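Local coordinates for protein reducing end xylose-releasing exo-oligoxylanase (Paenibacillus barengoltzii G22, PDB 5YXT) that hydrolyses xylo-oligosaccharides, probably releasing xylose from their reducing ends, as a glycoside hydrolase of family 8, at residues R225-L230 with E241-D246; H257-A262 with Y301-I306; G320-N325 with D342-T347. All coordinates share one frame; numbering follows the deposited sequence.

Interaction 1 of 3, residues R225-L230 with E241-D246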
loop_
_atom_site.group_PDB
_atom_site.type_symbol
_atom_site.label_atom_id
_atom_site.label_comp_id
_atom_site.label_asym_id
_atom_site.label_seq_id
_atom_site.Cartn_x
_atom_site.Cartn_y
_atom_site.Cartn_z
ATOM N N ARG C 225 9.687 -23.303 -14.084
ATOM C CA ARG C 225 9.765 -22.185 -13.151
ATOM C C ARG C 225 10.631 -21.074 -13.718
ATOM O O ARG C 225 10.257 -19.897 -13.675
ATOM C CB ARG C 225 10.301 -22.651 -11.804
ATOM C CG ARG C 225 9.251 -23.323 -10.993
ATOM C CD ARG C 225 9.714 -23.628 -9.585
ATOM N NE ARG C 225 8.690 -24.432 -8.948
ATOM C CZ ARG C 225 8.865 -25.686 -8.557
ATOM N NH1 ARG C 225 10.049 -26.277 -8.701
ATOM N NH2 ARG C 225 7.858 -26.336 -7.998
ATOM N N GLN C 226 11.788 -21.436 -14.275
ATOM C CA GLN C 226 12.659 -20.435 -14.885
ATOM C C GLN C 226 12.000 -19.798 -16.101
ATOM O O GLN C 226 12.162 -18.595 -16.349
ATOM C CB GLN C 226 13.984 -21.062 -15.307
ATOM C CG GLN C 226 14.805 -21.676 -14.210
ATOM C CD GLN C 226 16.034 -22.355 -14.774
ATOM O OE1 GLN C 226 16.042 -22.776 -15.937
ATOM N NE2 GLN C 226 17.084 -22.459 -13.965
ATOM N N TYR C 227 11.271 -20.600 -16.886
ATOM C CA TYR C 227 10.671 -20.079 -18.109
ATOM C C TYR C 227 9.673 -18.972 -17.803
ATOM O O TYR C 227 9.606 -17.969 -18.519
ATOM C CB TYR C 227 9.993 -21.208 -18.889
ATOM C CG TYR C 227 9.186 -20.674 -20.051
ATOM C CD1 TYR C 227 9.823 -20.246 -21.206
ATOM C CD2 TYR C 227 7.801 -20.567 -19.979
ATOM C CE1 TYR C 227 9.120 -19.742 -22.253
ATOM C CE2 TYR C 227 7.073 -20.057 -21.045
ATOM C CZ TYR C 227 7.751 -19.647 -22.177
ATOM O OH TYR C 227 7.074 -19.138 -23.249
ATOM N N LEU C 228 8.902 -19.121 -16.729
ATOM C CA LEU C 228 7.916 -18.098 -16.417
ATOM C C LEU C 228 8.561 -16.749 -16.125
ATOM O O LEU C 228 7.902 -15.717 -16.317
ATOM C CB LEU C 228 7.042 -18.557 -15.251
ATOM C CG LEU C 228 6.146 -19.751 -15.588
ATOM C CD1 LEU C 228 5.396 -20.216 -14.344
ATOM C CD2 LEU C 228 5.170 -19.380 -16.713
ATOM N N HIS C 229 9.834 -16.735 -15.689
ATOM C CA HIS C 229 10.572 -15.476 -15.556
ATOM C C HIS C 229 10.667 -14.742 -16.880
ATOM O O HIS C 229 10.705 -13.504 -16.906
ATOM C CB HIS C 229 12.004 -15.714 -15.054
ATOM C CG HIS C 229 12.106 -16.181 -13.637
ATOM N ND1 HIS C 229 13.092 -15.736 -12.783
ATOM C CD2 HIS C 229 11.377 -17.078 -12.931
ATOM C CE1 HIS C 229 12.962 -16.330 -11.610
ATOM N NE2 HIS C 229 11.932 -17.154 -11.674
ATOM N N LEU C 230 10.777 -15.489 -17.983
ATOM C CA LEU C 230 10.888 -14.882 -19.305
ATOM C C LEU C 230 9.534 -14.443 -19.837
ATOM O O LEU C 230 9.434 -13.421 -20.525
ATOM C CB LEU C 230 11.511 -15.870 -20.293
ATOM C CG LEU C 230 12.827 -16.533 -19.926
ATOM C CD1 LEU C 230 13.267 -17.408 -21.065
ATOM C CD2 LEU C 230 13.841 -15.443 -19.686
ATOM N N GLU C 241 -0.781 -15.073 -23.980
ATOM C CA GLU C 241 -1.468 -16.356 -24.124
ATOM C C GLU C 241 -0.557 -17.407 -24.753
ATOM O O GLU C 241 -0.448 -18.530 -24.244
ATOM C CB GLU C 241 -2.748 -16.184 -24.947
ATOM C CG GLU C 241 -3.893 -15.552 -24.174
ATOM C CD GLU C 241 -5.196 -15.540 -24.954
ATOM O OE1 GLU C 241 -5.258 -14.857 -26.009
ATOM O OE2 GLU C 241 -6.162 -16.208 -24.511
ATOM N N TYR C 242 0.088 -17.074 -25.875
ATOM C CA TYR C 242 1.096 -17.932 -26.493
ATOM C C TYR C 242 2.448 -17.225 -26.511
ATOM O O TYR C 242 2.523 -16.007 -26.682
ATOM C CB TYR C 242 0.763 -18.296 -27.961
ATOM C CG TYR C 242 -0.513 -19.055 -28.229
ATOM C CD1 TYR C 242 -1.289 -19.584 -27.196
ATOM C CD2 TYR C 242 -0.944 -19.238 -29.544
ATOM C CE1 TYR C 242 -2.458 -20.272 -27.465
ATOM C CE2 TYR C 242 -2.100 -19.923 -29.824
ATOM C CZ TYR C 242 -2.857 -20.434 -28.787
ATOM O OH TYR C 242 -4.020 -21.113 -29.105
ATOM N N ALA C 243 3.523 -18.005 -26.395
ATOM C CA ALA C 243 4.862 -17.429 -26.401
ATOM C C ALA C 243 5.850 -18.422 -26.991
ATOM O O ALA C 243 5.633 -19.635 -26.974
ATOM C CB ALA C 243 5.316 -17.042 -24.989
ATOM N N TYR C 244 6.963 -17.883 -27.474
ATOM C CA TYR C 244 8.078 -18.699 -27.918
ATOM C C TYR C 244 8.886 -19.184 -26.717
ATOM O O TYR C 244 8.660 -18.781 -25.571
ATOM C CB TYR C 244 8.969 -17.912 -28.885
ATOM C CG TYR C 244 8.233 -17.427 -30.114
ATOM C CD1 TYR C 244 8.026 -18.275 -31.199
ATOM C CD2 TYR C 244 7.742 -16.132 -30.190
ATOM C CE1 TYR C 244 7.352 -17.841 -32.328
ATOM C CE2 TYR C 244 7.069 -15.683 -31.314
ATOM C CZ TYR C 244 6.873 -16.543 -32.379
ATOM O OH TYR C 244 6.202 -16.110 -33.497
ATOM N N TYR C 245 9.836 -20.075 -26.998
ATOM C CA TYR C 245 10.655 -20.655 -25.942
ATOM C C TYR C 245 11.477 -19.607 -25.208
ATOM O O TYR C 245 11.857 -19.833 -24.054
ATOM C CB TYR C 245 11.570 -21.736 -26.527
ATOM C CG TYR C 245 10.840 -22.993 -26.979
ATOM C CD1 TYR C 245 9.771 -23.515 -26.249
ATOM C CD2 TYR C 245 11.227 -23.655 -28.131
ATOM C CE1 TYR C 245 9.112 -24.679 -26.670
ATOM C CE2 TYR C 245 10.574 -24.803 -28.554
ATOM C CZ TYR C 245 9.532 -25.308 -27.830
ATOM O OH TYR C 245 8.916 -26.451 -28.283
ATOM N N ASP C 246 11.748 -18.463 -25.831
ATOM C CA ASP C 246 12.469 -17.395 -25.156
ATOM C C ASP C 246 11.548 -16.439 -24.399
ATOM O O ASP C 246 12.009 -15.406 -23.910
ATOM C CB ASP C 246 13.335 -16.627 -26.159
ATOM C CG ASP C 246 12.527 -15.976 -27.262
ATOM O OD1 ASP C 246 11.297 -15.818 -27.138
ATOM O OD2 ASP C 246 13.139 -15.603 -28.271
HETATM O O HOH W 1 10.797 -12.692 -22.933
#
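Y227 reaches from helix 214-231 to the loop at A243-D246 with its ring edge leading. Its CG is anti to the backbone N (chi1 171°), which carries the phenol off the helix so that its end meets the loop backbone. There OH donates to Y244 O at 2.8 Å, the donor tilted 35° from the carbonyl plane. Y245 O lies at the same ring edge, near the ring plane, 3.3 Å from CE1, so two successive carbonyls of the loop line the rim of one tyrosine. The methyl CB of A243 packs against Y227 OH at 3.2 Å, and H197 stacks on the ring.

The side chains of Y244, Y245 and D246 set off away from the helix; Y245 OH bonds to E190 and D246 OD1 to T248 OG1. One turn beyond Y227, L230 lays its CB 3.7 Å from D246 O, while its CD1 approaches the same residue. A water joins the two backbones here, donating to both L230 O and D246 O.

The helix thus meets main-chain carbonyls more than side chains: a buried phenol proton satisfies one of them, and at the exposed end water serves the carbonyls of L230 and D246 together.

Interaction 2 of 3, residues H257-A262 with Y301-I306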
loop_
_atom_site.group_PDB
_atom_site.type_symbol
_atom_site.label_atom_id
_atom_site.label_comp_id
_atom_site.label_asym_id
_atom_site.label_seq_id
_atom_site.Cartn_x
_atom_site.Cartn_y
_atom_site.Cartn_z
ATOM N N HIS C 257 -1.182 -11.512 -26.445
ATOM C CA HIS C 257 -1.552 -10.501 -25.453
ATOM C C HIS C 257 -2.127 -11.178 -24.206
ATOM O O HIS C 257 -2.255 -12.403 -24.138
ATOM C CB HIS C 257 -2.554 -9.504 -26.047
ATOM C CG HIS C 257 -2.113 -8.907 -27.349
ATOM N ND1 HIS C 257 -1.024 -8.070 -27.452
ATOM C CD2 HIS C 257 -2.621 -9.017 -28.601
ATOM C CE1 HIS C 257 -0.874 -7.695 -28.711
ATOM N NE2 HIS C 257 -1.830 -8.257 -29.427
ATOM N N PHE C 258 -2.478 -10.369 -23.203
ATOM C CA PHE C 258 -3.034 -10.889 -21.957
ATOM C C PHE C 258 -4.541 -11.054 -22.130
ATOM O O PHE C 258 -5.289 -10.067 -22.168
ATOM C CB PHE C 258 -2.705 -9.989 -20.765
ATOM C CG PHE C 258 -3.109 -10.587 -19.430
ATOM C CD1 PHE C 258 -2.353 -11.595 -18.848
ATOM C CD2 PHE C 258 -4.243 -10.147 -18.773
ATOM C CE1 PHE C 258 -2.715 -12.155 -17.624
ATOM C CE2 PHE C 258 -4.618 -10.698 -17.556
ATOM C CZ PHE C 258 -3.848 -11.716 -16.985
ATOM N N PHE C 259 -4.980 -12.306 -22.224
ATOM C CA PHE C 259 -6.372 -12.648 -22.465
ATOM C C PHE C 259 -6.646 -13.994 -21.796
ATOM O O PHE C 259 -5.800 -14.531 -21.081
ATOM C CB PHE C 259 -6.683 -12.666 -23.975
ATOM C CG PHE C 259 -8.085 -12.234 -24.304
ATOM C CD1 PHE C 259 -8.576 -11.045 -23.784
ATOM C CD2 PHE C 259 -8.909 -13.009 -25.104
ATOM C CE1 PHE C 259 -9.856 -10.617 -24.046
ATOM C CE2 PHE C 259 -10.195 -12.590 -25.375
ATOM C CZ PHE C 259 -10.662 -11.368 -24.843
ATOM N N SER C 260 -7.829 -14.543 -22.057
ATOM C CA SER C 260 -8.389 -15.674 -21.311
ATOM C C SER C 260 -7.385 -16.738 -20.843
ATOM O O SER C 260 -7.354 -17.095 -19.660
ATOM C CB SER C 260 -9.475 -16.327 -22.173
ATOM O OG SER C 260 -10.347 -15.338 -22.738
ATOM N N ASP C 261 -6.595 -17.299 -21.759
ATOM C CA ASP C 261 -5.642 -18.351 -21.383
ATOM C C ASP C 261 -4.694 -17.876 -20.290
ATOM O O ASP C 261 -4.456 -18.580 -19.303
ATOM C CB ASP C 261 -4.835 -18.790 -22.604
ATOM C CG ASP C 261 -5.441 -19.984 -23.320
ATOM O OD1 ASP C 261 -6.683 -20.066 -23.426
ATOM O OD2 ASP C 261 -4.659 -20.845 -23.795
ATOM N N ALA C 262 -4.151 -16.669 -20.451
ATOM C CA ALA C 262 -3.074 -16.205 -19.597
ATOM C C ALA C 262 -3.529 -15.918 -18.180
ATOM O O ALA C 262 -2.683 -15.819 -17.291
ATOM C CB ALA C 262 -2.445 -14.940 -20.188
ATOM N N TYR C 301 -12.761 -4.707 -17.430
ATOM C CA TYR C 301 -11.567 -5.433 -17.855
ATOM C C TYR C 301 -11.528 -5.542 -19.376
ATOM O O TYR C 301 -12.554 -5.756 -20.025
ATOM C CB TYR C 301 -11.541 -6.844 -17.269
ATOM C CG TYR C 301 -11.270 -6.978 -15.786
ATOM C CD1 TYR C 301 -10.661 -5.961 -15.051
ATOM C CD2 TYR C 301 -11.623 -8.149 -15.119
ATOM C CE1 TYR C 301 -10.414 -6.116 -13.691
ATOM C CE2 TYR C 301 -11.386 -8.308 -13.772
ATOM C CZ TYR C 301 -10.783 -7.296 -13.061
ATOM O OH TYR C 301 -10.561 -7.479 -11.717
ATOM N N ARG C 302 -10.332 -5.425 -19.935
ATOM C CA ARG C 302 -10.108 -5.490 -21.369
ATOM C C ARG C 302 -9.095 -6.578 -21.697
ATOM O O ARG C 302 -8.477 -7.183 -20.818
ATOM C CB ARG C 302 -9.569 -4.156 -21.906
ATOM C CG ARG C 302 -10.343 -2.929 -21.461
ATOM C CD ARG C 302 -11.669 -2.814 -22.191
ATOM N NE ARG C 302 -12.331 -1.537 -21.936
ATOM C CZ ARG C 302 -12.004 -0.382 -22.523
ATOM N NH1 ARG C 302 -11.011 -0.326 -23.405
ATOM N NH2 ARG C 302 -12.674 0.725 -22.224
ATOM N N ARG C 303 -8.904 -6.806 -22.991
ATOM C CA ARG C 303 -7.631 -7.349 -23.444
ATOM C C ARG C 303 -6.550 -6.289 -23.237
ATOM O O ARG C 303 -6.780 -5.100 -23.467
ATOM C CB ARG C 303 -7.714 -7.752 -24.920
ATOM C CG ARG C 303 -6.495 -8.523 -25.440
ATOM C CD ARG C 303 -6.534 -8.683 -26.969
ATOM N NE ARG C 303 -7.755 -9.322 -27.461
ATOM C CZ ARG C 303 -7.861 -10.620 -27.737
ATOM N NH1 ARG C 303 -6.829 -11.436 -27.557
ATOM N NH2 ARG C 303 -9.008 -11.110 -28.186
ATOM N N TYR C 304 -5.373 -6.713 -22.785
ATOM C CA TYR C 304 -4.238 -5.816 -22.609
ATOM C C TYR C 304 -3.019 -6.407 -23.297
ATOM O O TYR C 304 -2.867 -7.626 -23.345
ATOM C CB TYR C 304 -3.896 -5.602 -21.102
ATOM C CG TYR C 304 -5.074 -5.216 -20.243
ATOM C CD1 TYR C 304 -5.472 -3.890 -20.132
ATOM C CD2 TYR C 304 -5.785 -6.173 -19.538
ATOM C CE1 TYR C 304 -6.555 -3.531 -19.356
ATOM C CE2 TYR C 304 -6.868 -5.819 -18.756
ATOM C CZ TYR C 304 -7.253 -4.501 -18.676
ATOM O OH TYR C 304 -8.333 -4.160 -17.904
ATOM N N THR C 305 -2.130 -5.549 -23.804
ATOM C CA THR C 305 -0.799 -6.054 -24.120
ATOM C C THR C 305 -0.083 -6.417 -22.823
ATOM O O THR C 305 -0.459 -5.977 -21.736
ATOM C CB THR C 305 0.038 -5.026 -24.890
ATOM O OG1 THR C 305 0.383 -3.946 -24.018
ATOM C CG2 THR C 305 -0.719 -4.485 -26.097
ATOM N N ILE C 306 0.974 -7.220 -22.934
ATOM C CA ILE C 306 1.642 -7.632 -21.708
ATOM C C ILE C 306 2.281 -6.447 -20.994
ATOM O O ILE C 306 2.512 -6.508 -19.781
ATOM C CB ILE C 306 2.664 -8.745 -21.996
ATOM C CG1 ILE C 306 3.730 -8.282 -22.996
ATOM C CG2 ILE C 306 1.938 -10.003 -22.465
ATOM C CD1 ILE C 306 5.096 -8.829 -22.691
HETATM O O HOH W 2 1.236 -8.276 -25.789
HETATM O O HOH W 3 -3.894 -12.392 -26.926
HETATM O O HOH W 4 -7.606 -9.675 -20.640
#
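F258 and Y304 form a single antiparallel bridge, a hydrogen-bonded pair in which F258 N donates to Y304 O at 2.8 Å, while the return bond from Y304 N to F258 O is weak at 3.4 Å. A water donating to F258 O and R302 O extends the pairing.

Beyond the bridge, R303 spreads its guanidinium flat over one face of the F259 ring, planes 20° apart and CZ 3.7 Å from the ring centroid, a cation-pi stack. Its chain leaves with CG anti to the backbone N and bends at chi3 (-56°), folding the charged end back over the ring, while CB and CG touch the CD1 side. R303 NE forms a salt bridge with E313, which helps fix the guanidinium. An alanine in place of F259 would probably leave one guanidinium face without its aromatic platform and the arginine freer to turn.

H257 rests CB 3.3 Å from Y304 O, and its ND1 shares a water with I306 N. The ring of F258 sends CD2 to the edge of the Y304 ring, 4.3 Å from CD2 there, and its other neighbours include L321.

This single bridge ties the loop leading into helix 263-276 to the short strand 302-304 in the mainly helical fold of a family 8 glycoside hydrolase.

Interaction 3 of 3, residues G320-N325 with D342-T347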
loop_
_atom_site.group_PDB
_atom_site.type_symbol
_atom_site.label_atom_id
_atom_site.label_comp_id
_atom_site.label_asym_id
_atom_site.label_seq_id
_atom_site.Cartn_x
_atom_site.Cartn_y
_atom_site.Cartn_z
ATOM N N GLY C 320 -13.572 -15.077 -14.391
ATOM C CA GLY C 320 -12.386 -15.918 -14.384
ATOM C C GLY C 320 -11.127 -15.135 -14.067
ATOM O O GLY C 320 -10.267 -15.603 -13.316
ATOM N N LEU C 321 -11.008 -13.922 -14.615
ATOM C CA LEU C 321 -9.825 -13.112 -14.344
ATOM C C LEU C 321 -9.743 -12.755 -12.866
ATOM O O LEU C 321 -8.693 -12.923 -12.237
ATOM C CB LEU C 321 -9.825 -11.853 -15.208
ATOM C CG LEU C 321 -8.697 -10.817 -15.051
ATOM C CD1 LEU C 321 -7.311 -11.413 -14.797
ATOM C CD2 LEU C 321 -8.678 -9.895 -16.283
ATOM N N LEU C 322 -10.842 -12.276 -12.281
ATOM C CA LEU C 322 -10.757 -11.901 -10.872
ATOM C C LEU C 322 -10.587 -13.124 -9.975
ATOM O O LEU C 322 -9.987 -13.015 -8.897
ATOM C CB LEU C 322 -11.970 -11.068 -10.454
ATOM C CG LEU C 322 -13.334 -11.744 -10.319
ATOM C CD1 LEU C 322 -13.507 -12.317 -8.926
ATOM C CD2 LEU C 322 -14.442 -10.756 -10.637
ATOM N N ALA C 323 -11.105 -14.288 -10.385
ATOM C CA ALA C 323 -10.886 -15.495 -9.592
ATOM C C ALA C 323 -9.418 -15.903 -9.598
ATOM O O ALA C 323 -8.890 -16.325 -8.567
ATOM C CB ALA C 323 -11.764 -16.653 -10.091
ATOM N N THR C 324 -8.741 -15.803 -10.747
ATOM C CA THR C 324 -7.329 -16.180 -10.770
ATOM C C THR C 324 -6.471 -15.199 -9.993
ATOM O O THR C 324 -5.480 -15.604 -9.376
ATOM C CB THR C 324 -6.788 -16.279 -12.201
ATOM O OG1 THR C 324 -6.882 -15.000 -12.853
ATOM C CG2 THR C 324 -7.533 -17.337 -12.982
ATOM N N ASN C 325 -6.822 -13.913 -10.015
ATOM C CA ASN C 325 -6.049 -12.955 -9.240
ATOM C C ASN C 325 -6.241 -13.186 -7.753
ATOM O O ASN C 325 -5.313 -12.964 -6.968
ATOM C CB ASN C 325 -6.436 -11.527 -9.611
ATOM C CG ASN C 325 -6.045 -11.170 -11.030
ATOM O OD1 ASN C 325 -5.096 -11.718 -11.587
ATOM N ND2 ASN C 325 -6.766 -10.221 -11.612
ATOM N N ASP C 342 -11.186 -10.277 -1.356
ATOM C CA ASP C 342 -12.499 -9.741 -0.988
ATOM C C ASP C 342 -13.374 -9.497 -2.209
ATOM O O ASP C 342 -14.592 -9.715 -2.158
ATOM C CB ASP C 342 -12.381 -8.439 -0.197
ATOM C CG ASP C 342 -13.674 -8.098 0.518
ATOM O OD1 ASP C 342 -14.079 -8.907 1.388
ATOM O OD2 ASP C 342 -14.306 -7.059 0.198
ATOM N N LEU C 343 -12.790 -9.007 -3.299
ATOM C CA LEU C 343 -13.563 -8.891 -4.528
ATOM C C LEU C 343 -14.108 -10.252 -4.949
ATOM O O LEU C 343 -15.301 -10.399 -5.226
ATOM C CB LEU C 343 -12.705 -8.279 -5.634
ATOM C CG LEU C 343 -13.327 -8.139 -7.022
ATOM C CD1 LEU C 343 -14.450 -7.124 -7.032
ATOM C CD2 LEU C 343 -12.222 -7.732 -8.010
ATOM N N PHE C 344 -13.251 -11.272 -4.955
ATOM C CA PHE C 344 -13.704 -12.607 -5.335
ATOM C C PHE C 344 -14.774 -13.125 -4.384
ATOM O O PHE C 344 -15.771 -13.717 -4.820
ATOM C CB PHE C 344 -12.513 -13.565 -5.370
ATOM C CG PHE C 344 -12.909 -15.005 -5.490
ATOM C CD1 PHE C 344 -13.495 -15.480 -6.660
ATOM C CD2 PHE C 344 -12.704 -15.882 -4.432
ATOM C CE1 PHE C 344 -13.873 -16.832 -6.773
ATOM C CE2 PHE C 344 -13.077 -17.232 -4.534
ATOM C CZ PHE C 344 -13.665 -17.699 -5.699
ATOM N N TRP C 345 -14.580 -12.928 -3.074
ATOM C CA TRP C 345 -15.570 -13.403 -2.111
ATOM C C TRP C 345 -16.937 -12.789 -2.394
ATOM O O TRP C 345 -17.971 -13.453 -2.232
ATOM C CB TRP C 345 -15.117 -13.088 -0.678
ATOM C CG TRP C 345 -16.112 -13.501 0.373
ATOM C CD1 TRP C 345 -16.981 -12.686 1.045
ATOM C CD2 TRP C 345 -16.336 -14.823 0.875
ATOM N NE1 TRP C 345 -17.741 -13.423 1.915
ATOM C CE2 TRP C 345 -17.363 -14.736 1.837
ATOM C CE3 TRP C 345 -15.776 -16.073 0.599
ATOM C CZ2 TRP C 345 -17.841 -15.846 2.518
ATOM C CZ3 TRP C 345 -16.255 -17.180 1.277
ATOM C CH2 TRP C 345 -17.275 -17.057 2.229
ATOM N N ASN C 346 -16.961 -11.534 -2.839
ATOM C CA ASN C 346 -18.214 -10.834 -3.097
ATOM C C ASN C 346 -18.667 -10.930 -4.553
ATOM O O ASN C 346 -19.483 -10.114 -4.994
ATOM C CB ASN C 346 -18.095 -9.379 -2.646
ATOM C CG ASN C 346 -18.047 -9.264 -1.136
ATOM O OD1 ASN C 346 -19.075 -9.357 -0.472
ATOM N ND2 ASN C 346 -16.849 -9.106 -0.583
ATOM N N THR C 347 -18.185 -11.932 -5.289
ATOM C CA THR C 347 -18.532 -12.123 -6.697
ATOM C C THR C 347 -19.276 -13.438 -6.828
ATOM O O THR C 347 -18.731 -14.480 -6.432
ATOM C CB THR C 347 -17.286 -12.130 -7.576
ATOM O OG1 THR C 347 -16.616 -10.877 -7.462
ATOM C CG2 THR C 347 -17.654 -12.362 -9.067
#
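L322 drives its CD1 methyl against the backbone of F344, 3.6 Å from F344 CA, and this is where helices 318-327 and 335-345 press together. The leucine holds CG between its backbone N and carbonyl carbon (chi1 72°), the crowded position, and the branch so placed projects toward the second helix. CD1 also sits at the edge of the F344 ring, near its plane, 3.9 Å from F344 CD1. The ring itself, with CG anti to the backbone N (chi1 169°), leans back across to A323, whose CB lies 3.9 Å from F344 CE1. Small A323 lets the chains come close, its CA 5.9 Å from that of F344. Helix 355-369 closes this part: A365 touches both A323 and F344, and Y362 meets the F344 ring at about 55°.

The two segments belong to successive helices of the catalytic domain, the (alpha/alpha)6 barrel of family 8 glycoside hydrolases. No hydrogen bond crosses between them; the helices join here through apolar packing.

Toward the end of helix 335-345 the contact thins. T347 meets L322 tip to tip, its OG1 3.7 Å from L322 CD1. That hydroxyl is spent within its own segment, donating to L343 O at 2.6 Å from above the carbonyl plane, which turns the threonine back onto the helix end. L343 stays at longer range, its CD2 4.1 Å from L322 CB, and is partly exposed; H4 of the third subunit packs against it. At the helix end N346 folds back on D342 O, which its ND2 (2.8 Å) and backbone N reach from opposite faces of the carbonyl plane.

The three interactions follow one another along the chain within the family 8 domain, each closing before the next opens. The loop between helices 214-231 and 263-276 serves both interaction 1 and interaction 2, whose centres are 16 Å apart; E241 of the first probably bonds through OE2 to D261 N and through its backbone N to H257 O of the second. Interactions 2 and 3, also 16 Å between centres, meet through Y301 and F258 packing on L321, with Y301 reaching L322 and L343 too. Interactions 1 and 3 do not touch, their nearest atoms about 11 Å apart. Interaction 2 therefore connects the other two, and subunit neighbours approach it and interaction 3.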